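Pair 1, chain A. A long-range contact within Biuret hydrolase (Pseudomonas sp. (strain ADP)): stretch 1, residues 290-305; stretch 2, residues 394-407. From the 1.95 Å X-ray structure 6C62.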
# COMPACT_ATOMS: atom_id res chain seq x y z
N MET A 290 0.89 -7.85 -27.96
CA MET A 290 1.49 -6.71 -27.26
C MET A 290 1.14 -6.77 -25.77
O MET A 290 0.00 -6.91 -25.41
CB MET A 290 1.08 -5.38 -27.89
CG MET A 290 1.46 -5.36 -29.39
SD MET A 290 3.27 -5.59 -29.71
CE MET A 290 3.67 -3.84 -29.58
N TRP A 291 2.15 -6.67 -24.93
CA TRP A 291 1.97 -6.57 -23.48
C TRP A 291 1.58 -5.11 -23.22
O TRP A 291 2.16 -4.19 -23.82
CB TRP A 291 3.28 -6.93 -22.81
CG TRP A 291 3.26 -6.97 -21.30
CD1 TRP A 291 3.50 -5.93 -20.48
CD2 TRP A 291 3.07 -8.10 -20.47
NE1 TRP A 291 3.47 -6.34 -19.19
CE2 TRP A 291 3.19 -7.66 -19.15
CE3 TRP A 291 2.82 -9.44 -20.71
CZ2 TRP A 291 3.07 -8.50 -18.08
CZ3 TRP A 291 2.67 -10.30 -19.63
CH2 TRP A 291 2.80 -9.83 -18.32
N PRO A 292 0.57 -4.87 -22.38
CA PRO A 292 0.21 -3.46 -22.14
C PRO A 292 1.31 -2.61 -21.41
O PRO A 292 1.83 -3.02 -20.36
CB PRO A 292 -1.05 -3.61 -21.26
CG PRO A 292 -0.75 -4.84 -20.45
CD PRO A 292 -0.22 -5.76 -21.52
N ASP A 293 1.64 -1.46 -21.96
CA ASP A 293 2.46 -0.46 -21.31
C ASP A 293 3.77 -1.03 -20.75
O ASP A 293 4.15 -0.71 -19.62
CB ASP A 293 1.69 0.18 -20.13
CG ASP A 293 0.45 0.96 -20.56
OD1 ASP A 293 0.42 1.45 -21.70
OD2 ASP A 293 -0.49 1.08 -19.73
N ALA A 294 4.47 -1.83 -21.52
CA ALA A 294 5.60 -2.62 -20.94
C ALA A 294 6.73 -1.71 -20.47
O ALA A 294 7.27 -1.92 -19.38
CB ALA A 294 6.13 -3.62 -21.95
N GLU A 295 7.08 -0.72 -21.28
CA GLU A 295 8.15 0.16 -20.93
C GLU A 295 7.80 1.00 -19.66
O GLU A 295 8.68 1.31 -18.86
CB GLU A 295 8.46 1.12 -22.07
CG GLU A 295 9.62 2.05 -21.76
CD GLU A 295 10.07 2.91 -22.95
OE1 GLU A 295 9.27 3.13 -23.89
OE2 GLU A 295 11.25 3.35 -22.89
N ILE A 296 6.53 1.34 -19.49
CA ILE A 296 6.08 2.14 -18.34
C ILE A 296 6.01 1.21 -17.13
O ILE A 296 6.29 1.65 -16.00
CB ILE A 296 4.67 2.76 -18.54
CG1 ILE A 296 4.54 3.49 -19.87
CG2 ILE A 296 4.29 3.68 -17.38
CD1 ILE A 296 5.57 4.48 -20.16
N GLY A 297 5.63 -0.06 -17.34
CA GLY A 297 5.67 -1.08 -16.29
C GLY A 297 7.08 -1.22 -15.72
O GLY A 297 7.26 -1.23 -14.52
N ARG A 298 8.09 -1.25 -16.59
CA ARG A 298 9.45 -1.26 -16.14
C ARG A 298 9.80 0.01 -15.34
O ARG A 298 10.48 -0.08 -14.28
CB ARG A 298 10.44 -1.43 -17.29
CG ARG A 298 11.92 -1.16 -16.83
CD ARG A 298 12.93 -1.63 -17.79
NE ARG A 298 14.25 -1.38 -17.24
CZ ARG A 298 14.94 -0.23 -17.35
NH1 ARG A 298 14.48 0.82 -18.04
NH2 ARG A 298 16.12 -0.16 -16.78
N ALA A 299 9.37 1.16 -15.86
CA ALA A 299 9.66 2.41 -15.26
C ALA A 299 9.11 2.49 -13.81
O ALA A 299 9.83 2.89 -12.90
CB ALA A 299 9.15 3.56 -16.12
N ALA A 300 7.87 2.10 -13.64
CA ALA A 300 7.23 2.10 -12.35
C ALA A 300 7.89 1.12 -11.38
O ALA A 300 8.10 1.48 -10.21
CB ALA A 300 5.77 1.76 -12.49
N ALA A 301 8.23 -0.09 -11.86
CA ALA A 301 8.96 -1.03 -11.05
C ALA A 301 10.30 -0.45 -10.57
O ALA A 301 10.70 -0.60 -9.42
CB ALA A 301 9.20 -2.30 -11.77
N PHE A 302 10.96 0.25 -11.47
CA PHE A 302 12.27 0.81 -11.23
C PHE A 302 12.20 1.86 -10.16
O PHE A 302 13.02 1.89 -9.22
CB PHE A 302 12.86 1.37 -12.53
CG PHE A 302 14.31 1.66 -12.47
CD1 PHE A 302 14.75 2.78 -11.87
CD2 PHE A 302 15.23 0.83 -13.06
CE1 PHE A 302 16.10 3.08 -11.77
CE2 PHE A 302 16.60 1.14 -13.04
CZ PHE A 302 17.03 2.27 -12.37
N VAL A 303 11.21 2.74 -10.27
CA VAL A 303 10.96 3.80 -9.30
C VAL A 303 10.67 3.28 -7.92
O VAL A 303 11.28 3.74 -6.96
CB VAL A 303 9.86 4.78 -9.85
CG1 VAL A 303 9.36 5.69 -8.76
CG2 VAL A 303 10.42 5.64 -10.98
N ILE A 304 9.77 2.35 -7.81
CA ILE A 304 9.38 1.77 -6.52
C ILE A 304 10.55 1.01 -5.88
O ILE A 304 10.76 1.08 -4.73
CB ILE A 304 8.16 0.86 -6.72
CG1 ILE A 304 6.94 1.77 -6.93
CG2 ILE A 304 7.88 -0.08 -5.55
CD1 ILE A 304 5.71 1.07 -7.52
N THR A 305 11.29 0.30 -6.70
CA THR A 305 12.43 -0.50 -6.25
C THR A 305 13.47 0.40 -5.61
O THR A 305 13.95 0.11 -4.52
CB THR A 305 13.05 -1.28 -7.43
OG1 THR A 305 12.13 -2.34 -7.80
CG2 THR A 305 14.38 -1.85 -7.06
N ARG A 394 24.67 -3.48 -16.03
CA ARG A 394 24.06 -3.95 -14.81
C ARG A 394 22.53 -3.81 -14.82
O ARG A 394 21.88 -4.82 -14.78
CB ARG A 394 24.78 -3.42 -13.52
CG ARG A 394 26.21 -3.99 -13.46
CD ARG A 394 26.99 -3.69 -12.17
NE ARG A 394 27.31 -2.27 -12.11
CZ ARG A 394 28.37 -1.70 -12.72
NH1 ARG A 394 29.29 -2.40 -13.41
NH2 ARG A 394 28.54 -0.38 -12.63
N PRO A 395 21.97 -2.61 -15.04
CA PRO A 395 20.48 -2.53 -15.17
C PRO A 395 19.90 -3.24 -16.39
O PRO A 395 18.80 -3.77 -16.36
CB PRO A 395 20.23 -1.05 -15.29
CG PRO A 395 21.40 -0.44 -14.58
CD PRO A 395 22.58 -1.27 -14.95
N ALA A 396 20.64 -3.21 -17.49
CA ALA A 396 20.11 -3.74 -18.76
C ALA A 396 19.75 -5.20 -18.77
O ALA A 396 18.89 -5.60 -19.57
CB ALA A 396 21.09 -3.50 -19.88
N MET A 397 20.45 -6.03 -17.96
CA MET A 397 20.18 -7.47 -17.91
C MET A 397 18.69 -7.75 -17.57
O MET A 397 18.16 -8.80 -17.92
CB MET A 397 21.09 -8.17 -16.89
CG MET A 397 22.56 -8.38 -17.31
SD MET A 397 22.72 -9.27 -18.89
CE MET A 397 23.05 -7.86 -19.88
N GLY A 398 18.02 -6.81 -16.88
CA GLY A 398 16.59 -7.01 -16.50
C GLY A 398 15.54 -6.32 -17.35
O GLY A 398 14.37 -6.24 -16.97
N LEU A 399 15.94 -5.79 -18.49
CA LEU A 399 14.99 -5.09 -19.37
C LEU A 399 13.69 -5.89 -19.70
O LEU A 399 12.61 -5.31 -19.81
CB LEU A 399 15.72 -4.73 -20.71
CG LEU A 399 16.64 -3.50 -20.70
CD1 LEU A 399 17.46 -3.44 -21.99
CD2 LEU A 399 15.92 -2.19 -20.51
N LEU A 400 13.84 -7.18 -19.94
CA LEU A 400 12.76 -8.07 -20.33
C LEU A 400 12.03 -8.73 -19.14
O LEU A 400 10.89 -9.19 -19.28
CB LEU A 400 13.29 -9.16 -21.23
CG LEU A 400 14.00 -8.62 -22.48
CD1 LEU A 400 14.70 -9.72 -23.27
CD2 LEU A 400 13.00 -7.87 -23.35
N THR A 401 12.67 -8.77 -17.98
CA THR A 401 12.10 -9.39 -16.79
C THR A 401 11.25 -8.40 -15.98
O THR A 401 10.20 -8.77 -15.41
CB THR A 401 13.19 -9.99 -15.88
OG1 THR A 401 14.25 -9.04 -15.68
CG2 THR A 401 13.77 -11.18 -16.49
N GLN A 402 11.72 -7.17 -15.91
CA GLN A 402 11.19 -6.17 -15.00
C GLN A 402 9.69 -5.82 -15.19
O GLN A 402 8.98 -5.70 -14.21
CB GLN A 402 12.09 -4.91 -15.01
CG GLN A 402 11.80 -3.95 -13.87
CD GLN A 402 12.97 -3.05 -13.48
OE1 GLN A 402 13.87 -2.85 -14.28
NE2 GLN A 402 13.02 -2.59 -12.23
N PRO A 403 9.20 -5.74 -16.42
CA PRO A 403 7.74 -5.46 -16.59
C PRO A 403 6.84 -6.59 -16.06
O PRO A 403 5.73 -6.34 -15.61
CB PRO A 403 7.57 -5.37 -18.12
CG PRO A 403 8.97 -5.09 -18.68
CD PRO A 403 9.90 -5.78 -17.72
N VAL A 404 7.32 -7.81 -16.08
CA VAL A 404 6.49 -8.99 -15.78
C VAL A 404 6.34 -9.25 -14.28
O VAL A 404 5.22 -9.49 -13.78
CB VAL A 404 7.09 -10.24 -16.48
CG1 VAL A 404 6.24 -11.46 -16.17
CG2 VAL A 404 7.22 -10.00 -18.00
N SER A 405 7.43 -9.17 -13.54
CA SER A 405 7.37 -9.26 -12.09
C SER A 405 6.57 -8.11 -11.43
O SER A 405 6.05 -8.27 -10.36
CB SER A 405 8.79 -9.38 -11.50
OG SER A 405 9.64 -8.55 -12.20
N PHE A 406 6.44 -6.98 -12.11
CA PHE A 406 5.73 -5.84 -11.54
C PHE A 406 4.21 -6.13 -11.41
O PHE A 406 3.56 -5.69 -10.46
CB PHE A 406 5.98 -4.61 -12.38
CG PHE A 406 5.50 -3.35 -11.75
CD1 PHE A 406 5.91 -3.02 -10.44
CD2 PHE A 406 4.63 -2.50 -12.40
CE1 PHE A 406 5.42 -1.87 -9.81
CE2 PHE A 406 4.15 -1.38 -11.76
CZ PHE A 406 4.58 -1.03 -10.51
N ALA A 407 3.70 -6.90 -12.38
CA ALA A 407 2.36 -7.44 -12.34
C ALA A 407 2.26 -8.69 -11.48
O ALA A 407 1.14 -9.11 -11.14
CB ALA A 407 1.86 -7.72 -13.73
O HOH W 1 16.64 -2.70 -15.17

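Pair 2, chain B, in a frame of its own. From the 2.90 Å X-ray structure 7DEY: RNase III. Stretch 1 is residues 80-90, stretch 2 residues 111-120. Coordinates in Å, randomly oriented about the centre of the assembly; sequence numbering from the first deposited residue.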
# COMPACT_ATOMS: atom_id res chain seq x y z
N ASP B 80 1.52 1.19 -8.67
CA ASP B 80 1.71 2.63 -8.84
C ASP B 80 2.96 3.14 -8.09
O ASP B 80 3.66 2.40 -7.40
CB ASP B 80 0.45 3.39 -8.45
CG ASP B 80 0.05 3.16 -7.04
OD1 ASP B 80 0.91 2.75 -6.23
OD2 ASP B 80 -1.15 3.41 -6.74
N ASN B 81 3.25 4.42 -8.28
CA ASN B 81 4.54 4.96 -7.87
C ASN B 81 4.74 4.91 -6.37
O ASN B 81 5.87 4.70 -5.91
CB ASN B 81 4.68 6.40 -8.36
CG ASN B 81 4.84 6.47 -9.84
OD1 ASN B 81 3.94 6.06 -10.58
ND2 ASN B 81 5.98 6.96 -10.30
N HIS B 82 3.67 5.10 -5.59
CA HIS B 82 3.79 5.00 -4.13
C HIS B 82 4.37 3.65 -3.71
O HIS B 82 5.37 3.60 -2.99
CB HIS B 82 2.42 5.21 -3.49
CG HIS B 82 2.38 4.90 -2.03
ND1 HIS B 82 2.22 3.62 -1.53
CD2 HIS B 82 2.51 5.71 -0.95
CE1 HIS B 82 2.24 3.66 -0.21
NE2 HIS B 82 2.41 4.91 0.17
N THR B 83 3.75 2.55 -4.14
CA THR B 83 4.22 1.26 -3.66
C THR B 83 5.56 0.86 -4.28
O THR B 83 6.39 0.23 -3.60
CB THR B 83 3.20 0.18 -3.92
OG1 THR B 83 3.84 -1.07 -3.74
CG2 THR B 83 2.69 0.27 -5.32
N LEU B 84 5.78 1.17 -5.57
CA LEU B 84 7.04 0.80 -6.20
C LEU B 84 8.19 1.59 -5.62
O LEU B 84 9.32 1.09 -5.55
CB LEU B 84 7.01 1.01 -7.72
CG LEU B 84 5.96 0.26 -8.53
CD1 LEU B 84 6.31 0.36 -9.98
CD2 LEU B 84 5.94 -1.17 -8.09
N THR B 85 7.93 2.84 -5.19
CA THR B 85 8.93 3.59 -4.46
C THR B 85 9.21 2.96 -3.11
O THR B 85 10.36 2.92 -2.66
CB THR B 85 8.49 5.03 -4.24
OG1 THR B 85 8.28 5.68 -5.50
CG2 THR B 85 9.55 5.78 -3.47
N GLN B 86 8.16 2.47 -2.45
CA GLN B 86 8.35 1.84 -1.15
C GLN B 86 9.23 0.61 -1.27
O GLN B 86 10.14 0.42 -0.46
CB GLN B 86 6.99 1.49 -0.54
CG GLN B 86 7.05 1.27 0.96
CD GLN B 86 5.68 1.17 1.59
OE1 GLN B 86 4.69 0.84 0.94
NE2 GLN B 86 5.61 1.47 2.89
N PHE B 87 9.00 -0.21 -2.29
CA PHE B 87 9.88 -1.35 -2.54
C PHE B 87 11.31 -0.89 -2.80
O PHE B 87 12.26 -1.49 -2.29
CB PHE B 87 9.37 -2.17 -3.73
CG PHE B 87 8.05 -2.85 -3.47
CD1 PHE B 87 7.67 -3.21 -2.19
CD2 PHE B 87 7.19 -3.12 -4.52
CE1 PHE B 87 6.45 -3.84 -1.96
CE2 PHE B 87 5.97 -3.72 -4.30
CZ PHE B 87 5.60 -4.09 -3.01
N SER B 88 11.48 0.19 -3.58
CA SER B 88 12.82 0.64 -3.97
C SER B 88 13.66 1.11 -2.79
O SER B 88 14.89 0.98 -2.82
CB SER B 88 12.73 1.75 -5.00
OG SER B 88 11.86 1.37 -6.06
N PHE B 89 13.03 1.68 -1.75
CA PHE B 89 13.80 2.12 -0.59
C PHE B 89 14.08 0.98 0.36
O PHE B 89 15.14 0.98 1.00
CB PHE B 89 13.08 3.27 0.11
CG PHE B 89 13.17 4.56 -0.64
CD1 PHE B 89 14.32 4.87 -1.34
CD2 PHE B 89 12.12 5.44 -0.67
CE1 PHE B 89 14.41 6.04 -2.06
CE2 PHE B 89 12.21 6.61 -1.38
CZ PHE B 89 13.35 6.91 -2.08
N GLU B 90 13.17 0.01 0.47
CA GLU B 90 13.44 -1.17 1.28
C GLU B 90 14.51 -2.07 0.67
O GLU B 90 14.99 -2.99 1.35
CB GLU B 90 12.16 -1.98 1.52
CG GLU B 90 11.05 -1.18 2.13
CD GLU B 90 9.71 -1.84 1.96
OE1 GLU B 90 9.50 -2.95 2.50
OE2 GLU B 90 8.85 -1.25 1.28
N GLN B 111 8.79 13.44 -8.04
CA GLN B 111 9.99 12.77 -8.55
C GLN B 111 9.76 11.25 -8.61
O GLN B 111 10.28 10.46 -7.82
CB GLN B 111 11.24 13.15 -7.75
CG GLN B 111 11.76 14.57 -8.06
CD GLN B 111 11.12 15.67 -7.20
OE1 GLN B 111 10.01 15.54 -6.69
NE2 GLN B 111 11.84 16.79 -7.06
N LYS B 112 8.92 10.89 -9.58
CA LYS B 112 8.36 9.57 -9.87
C LYS B 112 9.43 8.54 -10.22
O LYS B 112 9.12 7.46 -10.72
CB LYS B 112 7.37 9.68 -11.04
CG LYS B 112 6.46 10.90 -10.99
CD LYS B 112 7.06 12.10 -11.69
CE LYS B 112 6.38 13.38 -11.26
NZ LYS B 112 7.16 14.59 -11.64
N VAL B 113 10.70 8.93 -10.01
CA VAL B 113 11.85 8.21 -10.56
C VAL B 113 11.93 6.79 -10.01
O VAL B 113 11.94 5.82 -10.78
CB VAL B 113 13.14 9.00 -10.27
CG1 VAL B 113 14.37 8.07 -10.33
CG2 VAL B 113 13.27 10.13 -11.24
N TYR B 114 12.01 6.65 -8.68
CA TYR B 114 12.34 5.36 -8.08
C TYR B 114 11.42 4.26 -8.57
O TYR B 114 11.86 3.11 -8.71
CB TYR B 114 12.28 5.44 -6.56
CG TYR B 114 13.45 6.16 -5.97
CD1 TYR B 114 14.64 5.50 -5.71
CD2 TYR B 114 13.36 7.51 -5.67
CE1 TYR B 114 15.72 6.18 -5.16
CE2 TYR B 114 14.43 8.20 -5.13
CZ TYR B 114 15.61 7.54 -4.87
OH TYR B 114 16.67 8.25 -4.32
N ALA B 115 10.17 4.59 -8.87
CA ALA B 115 9.30 3.58 -9.45
C ALA B 115 9.76 3.21 -10.84
O ALA B 115 9.64 2.04 -11.25
CB ALA B 115 7.85 4.06 -9.46
N ASP B 116 10.31 4.16 -11.59
CA ASP B 116 10.78 3.86 -12.93
C ASP B 116 12.08 3.06 -12.92
O ASP B 116 12.31 2.27 -13.84
CB ASP B 116 10.94 5.15 -13.73
CG ASP B 116 9.61 5.66 -14.29
OD1 ASP B 116 8.87 4.89 -14.94
OD2 ASP B 116 9.31 6.85 -14.09
N ILE B 117 12.94 3.26 -11.90
CA ILE B 117 14.08 2.37 -11.69
C ILE B 117 13.57 0.96 -11.46
O ILE B 117 13.93 0.01 -12.17
CB ILE B 117 14.94 2.84 -10.51
CG1 ILE B 117 15.34 4.30 -10.67
CG2 ILE B 117 16.21 1.98 -10.35
CD1 ILE B 117 16.69 4.47 -11.34
N PHE B 118 12.70 0.82 -10.46
CA PHE B 118 12.16 -0.48 -10.07
C PHE B 118 11.55 -1.22 -11.25
O PHE B 118 11.69 -2.45 -11.36
CB PHE B 118 11.12 -0.28 -8.97
CG PHE B 118 10.65 -1.55 -8.37
CD1 PHE B 118 9.58 -2.23 -8.91
CD2 PHE B 118 11.28 -2.06 -7.26
CE1 PHE B 118 9.15 -3.39 -8.35
CE2 PHE B 118 10.85 -3.22 -6.70
CZ PHE B 118 9.79 -3.89 -7.24
N GLU B 119 10.88 -0.50 -12.15
CA GLU B 119 10.38 -1.16 -13.34
C GLU B 119 11.54 -1.62 -14.22
O GLU B 119 11.59 -2.78 -14.64
CB GLU B 119 9.42 -0.24 -14.09
CG GLU B 119 8.08 -0.15 -13.39
CD GLU B 119 7.07 0.69 -14.14
OE1 GLU B 119 5.85 0.45 -13.93
OE2 GLU B 119 7.47 1.59 -14.92
N ALA B 120 12.51 -0.74 -14.46
CA ALA B 120 13.71 -1.15 -15.18
C ALA B 120 14.36 -2.38 -14.54
O ALA B 120 14.74 -3.34 -15.23
CB ALA B 120 14.71 0.00 -15.27

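Near the helix crossing, one matched position holds a glycine in pair 1 and a leucine in pair 2. A:Gly297 and B:Leu84 superpose with their CA atoms 0.2 Å apart, yet each meets its neighbours by different means. In pair 1 the backbone itself is the packing surface: A:Gly297 O lies 3.6 Å from A:Phe406 CD2, and A:Gly297 C lies 4.4 Å from A:Pro403 CA. In pair 2 the side chain does the work, with B:Leu84 CB 3.6 Å from B:Ala115 CB, CD2 of B:Leu84 3.9 Å from B:Phe118 CD1, and CD1 of B:Leu84 3.9 Å from B:Glu119 CG.

The frame behind these choices is nearly the same. The helix axes approach to 7.9 Å in pair 1 and 7.7 Å in pair 2, crossing at 70° and 73°, and the central backbone superposes with an RMSD of 0.5 Å. At such a steep crossing the helices diverge quickly, so a few positions carry most of the contact. The small partner changes sides: glycine faces A:Pro403 in pair 1, while leucine faces the matching B:Ala115 in pair 2. One rule to read here is that a close crossing can be met by economy on either helix.

A phenylalanine occupies both members of the matched position A:Phe406 and B:Phe118, both with chi1 in t and both with CA-to-CB pointing toward the other helix, but their surroundings differ. A:Phe406 is a knob among A:Gly297, A:Ala300, A:Ala301 and A:Ile304. Backbone atoms of A:Ala300 and A:Ala301 lie over one face of its ring; A:Ala300 CB comes within 3.6 Å of A:Phe406 CE2, and A:Ile304 CD1 meets A:Phe406 CE1 at the edge at 3.7 Å. In pair 2 the position of A:Ala300 holds B:Phe87, whose CB sits 3.5 Å from B:Phe118 CE2, the two rings lying oblique with planes at 37°. A:Ala301 is matched by B:Ser88, which is nearly as small. Its hydroxyl is spent within its own helix, B:Ser88 OG donating to B:Leu84 O at 2.6 Å, so a polar atom can sit 3.4 Å from B:Phe118 CB without going unpaired.

One turn earlier on the second helix, A:Gln402 matches B:Tyr114, and the chemistry parts again. Pair 1 builds a polar cluster: A:Arg298 reaches out in an extended t, t, t conformation, its NE making a weak hydrogen bond of 3.3 Å to A:Gln402 OE1. Water 1 supplies better geometry, accepting from A:Arg298 NH2 at 3.1 Å and donating to A:Gln402 OE1 at 2.9 Å and to A:Pro395 O at 2.7 Å. Pair 2 has the short B:Thr85 in place of the arginine. A:Phe302 and B:Phe89 also match: the first has A:Gln402 at its ring edge, while the second turns its own edge to the B:Tyr114 face, B:Phe89 CE1 lying 3.4 Å from B:Tyr114 CE1. For a designer, the same backbone crossing accepts either a water-linked arginine and glutamine or a tyrosine packed on a phenylalanine.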